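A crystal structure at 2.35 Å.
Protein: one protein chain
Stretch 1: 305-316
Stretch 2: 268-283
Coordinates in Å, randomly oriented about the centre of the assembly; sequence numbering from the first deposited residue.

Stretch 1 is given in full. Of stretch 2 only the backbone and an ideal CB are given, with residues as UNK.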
# COMPACT_ATOMS: atom_id res chain seq x y z
N GLY A 305 -21.76 15.91 -9.80
CA GLY A 305 -20.67 16.88 -9.84
C GLY A 305 -20.64 17.97 -8.79
O GLY A 305 -19.94 18.98 -8.97
N GLY A 306 -21.32 17.76 -7.67
CA GLY A 306 -21.35 18.75 -6.59
C GLY A 306 -20.24 18.59 -5.57
O GLY A 306 -20.07 19.46 -4.70
N VAL A 307 -19.49 17.47 -5.65
CA VAL A 307 -18.39 17.17 -4.73
C VAL A 307 -17.44 16.15 -5.38
O VAL A 307 -17.84 15.43 -6.30
CB VAL A 307 -18.93 16.66 -3.32
CG1 VAL A 307 -19.38 15.18 -3.39
CG2 VAL A 307 -17.90 16.87 -2.21
N THR A 308 -16.19 16.08 -4.90
CA THR A 308 -15.22 15.08 -5.32
C THR A 308 -14.93 14.15 -4.15
O THR A 308 -14.64 14.63 -3.05
CB THR A 308 -13.92 15.72 -5.83
OG1 THR A 308 -14.21 16.53 -6.96
CG2 THR A 308 -12.87 14.67 -6.22
N LEU A 309 -14.98 12.83 -4.39
CA LEU A 309 -14.58 11.81 -3.41
C LEU A 309 -13.25 11.24 -3.84
O LEU A 309 -13.02 11.00 -5.02
CB LEU A 309 -15.63 10.69 -3.30
CG LEU A 309 -17.04 11.11 -2.80
CD1 LEU A 309 -17.97 9.93 -2.72
CD2 LEU A 309 -16.97 11.80 -1.45
N ALA A 310 -12.33 11.11 -2.89
CA ALA A 310 -11.00 10.59 -3.17
C ALA A 310 -10.59 9.63 -2.06
O ALA A 310 -10.58 10.03 -0.91
CB ALA A 310 -10.00 11.75 -3.25
N ASN A 311 -10.36 8.34 -2.37
CA ASN A 311 -10.45 7.78 -3.73
C ASN A 311 -11.90 7.68 -4.20
O ASN A 311 -12.83 7.71 -3.38
CB ASN A 311 -9.77 6.41 -3.78
CG ASN A 311 -8.27 6.45 -3.65
OD1 ASN A 311 -7.63 7.51 -3.64
ND2 ASN A 311 -7.65 5.29 -3.61
N ALA A 312 -12.10 7.64 -5.51
CA ALA A 312 -13.42 7.52 -6.11
C ALA A 312 -14.14 6.28 -5.61
O ALA A 312 -13.49 5.33 -5.17
CB ALA A 312 -13.28 7.44 -7.63
N VAL A 313 -15.47 6.29 -5.71
CA VAL A 313 -16.31 5.13 -5.41
C VAL A 313 -16.10 4.10 -6.57
O VAL A 313 -15.98 4.51 -7.73
CB VAL A 313 -17.81 5.57 -5.29
CG1 VAL A 313 -18.75 4.36 -5.30
CG2 VAL A 313 -18.04 6.42 -4.04
N GLY A 314 -16.01 2.81 -6.24
CA GLY A 314 -15.89 1.75 -7.23
C GLY A 314 -14.50 1.40 -7.71
O GLY A 314 -14.36 0.74 -8.75
N THR A 315 -13.44 1.80 -6.96
CA THR A 315 -12.06 1.46 -7.35
C THR A 315 -11.73 -0.01 -7.05
O THR A 315 -10.76 -0.54 -7.60
CB THR A 315 -11.04 2.38 -6.67
OG1 THR A 315 -11.12 2.21 -5.25
CG2 THR A 315 -11.22 3.85 -7.05
N GLY A 316 -12.52 -0.63 -6.16
CA GLY A 316 -12.31 -2.00 -5.71
C GLY A 316 -12.26 -3.05 -6.82
O GLY A 316 -11.66 -4.11 -6.64
N UNK A 268 -20.66 25.30 6.03
CA UNK A 268 -19.54 25.55 5.12
C UNK A 268 -19.50 24.48 3.99
O UNK A 268 -19.35 23.30 4.28
CB UNK A 268 -18.22 25.55 5.90
N UNK A 269 -19.58 24.91 2.71
CA UNK A 269 -19.53 23.96 1.59
C UNK A 269 -18.23 23.17 1.51
O UNK A 269 -17.15 23.74 1.66
CB UNK A 269 -19.74 24.71 0.27
N UNK A 270 -18.34 21.85 1.32
CA UNK A 270 -17.19 20.96 1.18
C UNK A 270 -17.05 20.59 -0.28
O UNK A 270 -18.02 20.15 -0.90
CB UNK A 270 -17.34 19.71 2.05
N UNK A 271 -15.85 20.82 -0.87
CA UNK A 271 -15.65 20.56 -2.29
C UNK A 271 -14.98 19.22 -2.57
O UNK A 271 -15.30 18.59 -3.59
CB UNK A 271 -14.81 21.68 -2.90
N UNK A 272 -14.05 18.80 -1.70
CA UNK A 272 -13.32 17.54 -1.86
C UNK A 272 -13.30 16.79 -0.54
O UNK A 272 -12.95 17.37 0.49
CB UNK A 272 -11.89 17.79 -2.35
N UNK A 273 -13.67 15.50 -0.57
CA UNK A 273 -13.61 14.64 0.62
C UNK A 273 -12.57 13.55 0.41
O UNK A 273 -12.71 12.73 -0.51
CB UNK A 273 -14.98 14.02 0.92
N UNK A 274 -11.54 13.54 1.25
CA UNK A 274 -10.57 12.48 1.26
C UNK A 274 -11.19 11.41 2.13
O UNK A 274 -11.28 11.57 3.34
CB UNK A 274 -9.20 12.94 1.77
N UNK A 275 -11.82 10.40 1.49
CA UNK A 275 -12.56 9.39 2.25
C UNK A 275 -11.70 8.26 2.78
O UNK A 275 -10.96 7.63 2.02
CB UNK A 275 -13.67 8.80 1.37
N UNK A 276 -11.76 8.03 4.10
CA UNK A 276 -11.06 6.91 4.71
C UNK A 276 -12.10 5.92 5.26
O UNK A 276 -11.87 5.24 6.26
CB UNK A 276 -10.12 7.39 5.81
N UNK A 277 -13.24 5.86 4.59
CA UNK A 277 -14.35 4.95 4.88
C UNK A 277 -14.59 4.11 3.62
O UNK A 277 -14.42 4.62 2.51
CB UNK A 277 -15.61 5.71 5.29
N UNK A 278 -14.97 2.82 3.77
CA UNK A 278 -15.27 1.96 2.61
C UNK A 278 -16.52 2.45 1.89
O UNK A 278 -17.43 2.98 2.54
CB UNK A 278 -15.45 0.51 3.05
N UNK A 279 -16.58 2.24 0.55
CA UNK A 279 -17.75 2.58 -0.29
C UNK A 279 -19.05 2.22 0.37
O UNK A 279 -19.96 3.02 0.42
CB UNK A 279 -17.67 1.87 -1.64
N UNK A 280 -19.15 0.98 0.83
CA UNK A 280 -20.34 0.40 1.44
C UNK A 280 -20.94 1.23 2.55
O UNK A 280 -22.14 1.12 2.81
CB UNK A 280 -20.01 -0.99 1.99
N UNK A 281 -20.11 2.02 3.24
CA UNK A 281 -20.54 2.77 4.44
C UNK A 281 -20.72 4.28 4.25
O UNK A 281 -21.06 4.95 5.22
CB UNK A 281 -19.52 2.55 5.56
N UNK A 282 -20.49 4.81 3.03
CA UNK A 282 -20.52 6.27 2.81
C UNK A 282 -21.90 6.91 2.69
O UNK A 282 -22.01 8.12 2.85
CB UNK A 282 -19.74 6.59 1.53
N UNK A 283 -22.92 6.15 2.28
CA UNK A 283 -24.24 6.73 2.01
C UNK A 283 -25.36 5.71 2.26
O UNK A 283 -25.61 4.84 1.41
CB UNK A 283 -24.31 7.24 0.57

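Position 268 begins an extended segment with nothing of stretch 1 within reach, so the contact sets no preference there; the residue is Lys268. At 269 the CA-to-CB bond points sideways and the ideal CB touches nothing, yet the carbonyl of Gly306 lies farther along, open to a long donor. Lysine, arginine or glutamine might bridge the gap. It is Arg269, whose extended chain brings NH2 to 3.1 Å from Gly306 O in a nearly straight hydrogen bond, while a water bound to Arg269 NE also donates to Gly306 O.

The ideal CB of 270 lies 5.2 Å from Val307 CG2, a loose apolar neighbourhood suited to many side chains; Val270 makes modest contact. At 271 the CB points away, and stretch 1 reads the backbone instead: Thr308 N donates to the carbonyl O of 271 at 3.0 Å. Almost any residue could serve. Asp271 adds a water-mediated link, its OD1 and Gly306 O both accepting from one water.

From 272 to 275 the backbone runs as a strand parallel to 308-310, with side chains alternating between two faces. Position 272 shares a face with Thr308 and Ala310, and its extended angles welcome a beta-branched residue such as valine, isoleucine or threonine. Val272 places CG2 4.2 Å from Thr308 CB. Position 273 turns to the other face, where its ideal CB is 3.8 Å from Leu309 CD2 and Val307 CG2 is also near. Valine, isoleucine or leucine would fit. Ile273 packs CB against Leu309 CD2 at 3.8 Å and extends CD1 to 4.1 Å from Val307 CG2; its N donates to Thr308 O (2.8 Å) and its O accepts from Ala310 N (2.9 Å).

Position 274 returns to the face of Thr308 and Ala310, where the small alanine leaves the choice wide. Tyr274 carries its ring so that Ala310 O lies at the edge, near the ring plane.

At 275 the CB points toward stretch 1, and the carbonyls of Asn311 and Ala312 await donors, which recommends a long side chain with several N-H groups. Arginine answers best: Arg275 NE donates to Asn311 O (2.8 Å) and Arg275 NH2 to Ala312 O (2.9 Å), while its backbone N continues the strand pairing by donating to Ala310 O (2.7 Å).

Positions 276, 277 and 278 make no contact; they are Arg276, Ile277 and Asp278. At 279 the CB again points toward stretch 1, 5.0 Å from Gly314 N, a donor that calls for a short acceptor such as aspartate or asparagine. Asp279 OD2 accepts from Gly314 N at 2.8 Å, and Asp279 OD1, 3.2 Å from Arg275 NH2, forms a salt bridge resting on charge alone.

Positions 280 and 281 lie out of reach of stretch 1, so the contact sets no preference; they are Asp280 and Phe281. At 282 the CB points toward apolar Leu309 and Val313, but at a distance that asks for length: leucine, isoleucine or methionine. Ile282 CD1 lies 4.0 Å from both Leu309 CD1 and Val313 CG2. Position 283 touches nothing of stretch 1; it is Asp283.

Stretch 2, residues 268-283: KRVDVIYRRIDDDFID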
# COMPACT_ATOMS: atom_id res chain seq x y z
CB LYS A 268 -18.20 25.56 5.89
CG LYS A 268 -17.01 25.98 5.03
CD LYS A 268 -15.74 26.18 5.85
CE LYS A 268 -14.52 26.32 4.97
NZ LYS A 268 -14.65 27.45 4.00
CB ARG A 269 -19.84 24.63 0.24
CG ARG A 269 -20.36 23.61 -0.76
CD ARG A 269 -20.47 24.15 -2.15
NE ARG A 269 -20.68 23.07 -3.12
CZ ARG A 269 -21.33 23.22 -4.27
NH1 ARG A 269 -21.87 24.39 -4.59
NH2 ARG A 269 -21.46 22.19 -5.10
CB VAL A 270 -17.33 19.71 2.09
CG1 VAL A 270 -16.30 18.64 1.72
CG2 VAL A 270 -17.23 20.09 3.57
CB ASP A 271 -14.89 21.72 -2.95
CG ASP A 271 -15.59 23.06 -2.74
OD1 ASP A 271 -16.75 23.21 -3.23
OD2 ASP A 271 -15.04 23.90 -2.01
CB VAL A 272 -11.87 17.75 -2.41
CG1 VAL A 272 -11.18 16.41 -2.68
CG2 VAL A 272 -11.85 18.63 -3.67
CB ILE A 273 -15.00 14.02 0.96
CG1 ILE A 273 -16.04 15.09 1.33
CG2 ILE A 273 -14.86 12.97 2.08
CD1 ILE A 273 -17.52 14.62 1.17
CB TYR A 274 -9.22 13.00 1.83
CG TYR A 274 -8.16 11.95 2.11
CD1 TYR A 274 -8.11 10.77 1.37
CD2 TYR A 274 -7.14 12.20 3.02
CE1 TYR A 274 -7.14 9.79 1.64
CE2 TYR A 274 -6.15 11.25 3.27
CZ TYR A 274 -6.16 10.04 2.59
OH TYR A 274 -5.19 9.10 2.84
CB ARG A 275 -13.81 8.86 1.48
CG ARG A 275 -13.52 8.18 0.16
CD ARG A 275 -14.31 6.90 -0.01
NE ARG A 275 -13.94 6.20 -1.24
CZ ARG A 275 -13.38 4.98 -1.27
NH1 ARG A 275 -13.18 4.31 -0.14
NH2 ARG A 275 -13.05 4.43 -2.43
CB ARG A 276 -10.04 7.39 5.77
CG ARG A 276 -8.83 8.15 5.16
CD ARG A 276 -7.93 7.28 4.26
NE ARG A 276 -7.27 6.21 5.02
CZ ARG A 276 -6.04 6.28 5.50
NH1 ARG A 276 -5.30 7.36 5.27
NH2 ARG A 276 -5.54 5.28 6.21
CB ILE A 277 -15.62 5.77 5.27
CG1 ILE A 277 -15.39 6.57 6.58
CG2 ILE A 277 -16.84 4.88 5.39
CD1 ILE A 277 -16.58 7.29 7.11
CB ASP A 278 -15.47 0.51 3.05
CG ASP A 278 -14.19 -0.20 3.45
OD1 ASP A 278 -13.16 -0.02 2.75
OD2 ASP A 278 -14.24 -1.01 4.41
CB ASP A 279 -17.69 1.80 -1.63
CG ASP A 279 -16.69 2.33 -2.62
OD1 ASP A 279 -16.11 3.40 -2.36
OD2 ASP A 279 -16.52 1.69 -3.68
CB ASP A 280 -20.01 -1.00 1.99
CG ASP A 280 -20.17 -2.10 0.99
OD1 ASP A 280 -21.03 -1.97 0.10
OD2 ASP A 280 -19.49 -3.14 1.14
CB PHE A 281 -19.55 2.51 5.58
CG PHE A 281 -19.65 1.13 6.18
CD1 PHE A 281 -19.00 0.05 5.61
CD2 PHE A 281 -20.38 0.92 7.35
CE1 PHE A 281 -19.09 -1.22 6.17
CE2 PHE A 281 -20.47 -0.35 7.91
CZ PHE A 281 -19.83 -1.42 7.32
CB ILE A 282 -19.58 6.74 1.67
CG1 ILE A 282 -20.00 6.18 0.30
CG2 ILE A 282 -18.11 6.47 1.98
CD1 ILE A 282 -20.20 7.22 -0.72
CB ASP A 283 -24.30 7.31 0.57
CG ASP A 283 -25.61 8.02 0.20
OD1 ASP A 283 -26.51 8.10 1.06
OD2 ASP A 283 -25.73 8.48 -0.97
O HOH W 1 -20.36 20.33 -2.26
O HOH W 2 -17.77 21.37 -5.21
O HOH W 3 -9.80 6.51 -0.16
O HOH W 4 -13.40 1.67 -3.60
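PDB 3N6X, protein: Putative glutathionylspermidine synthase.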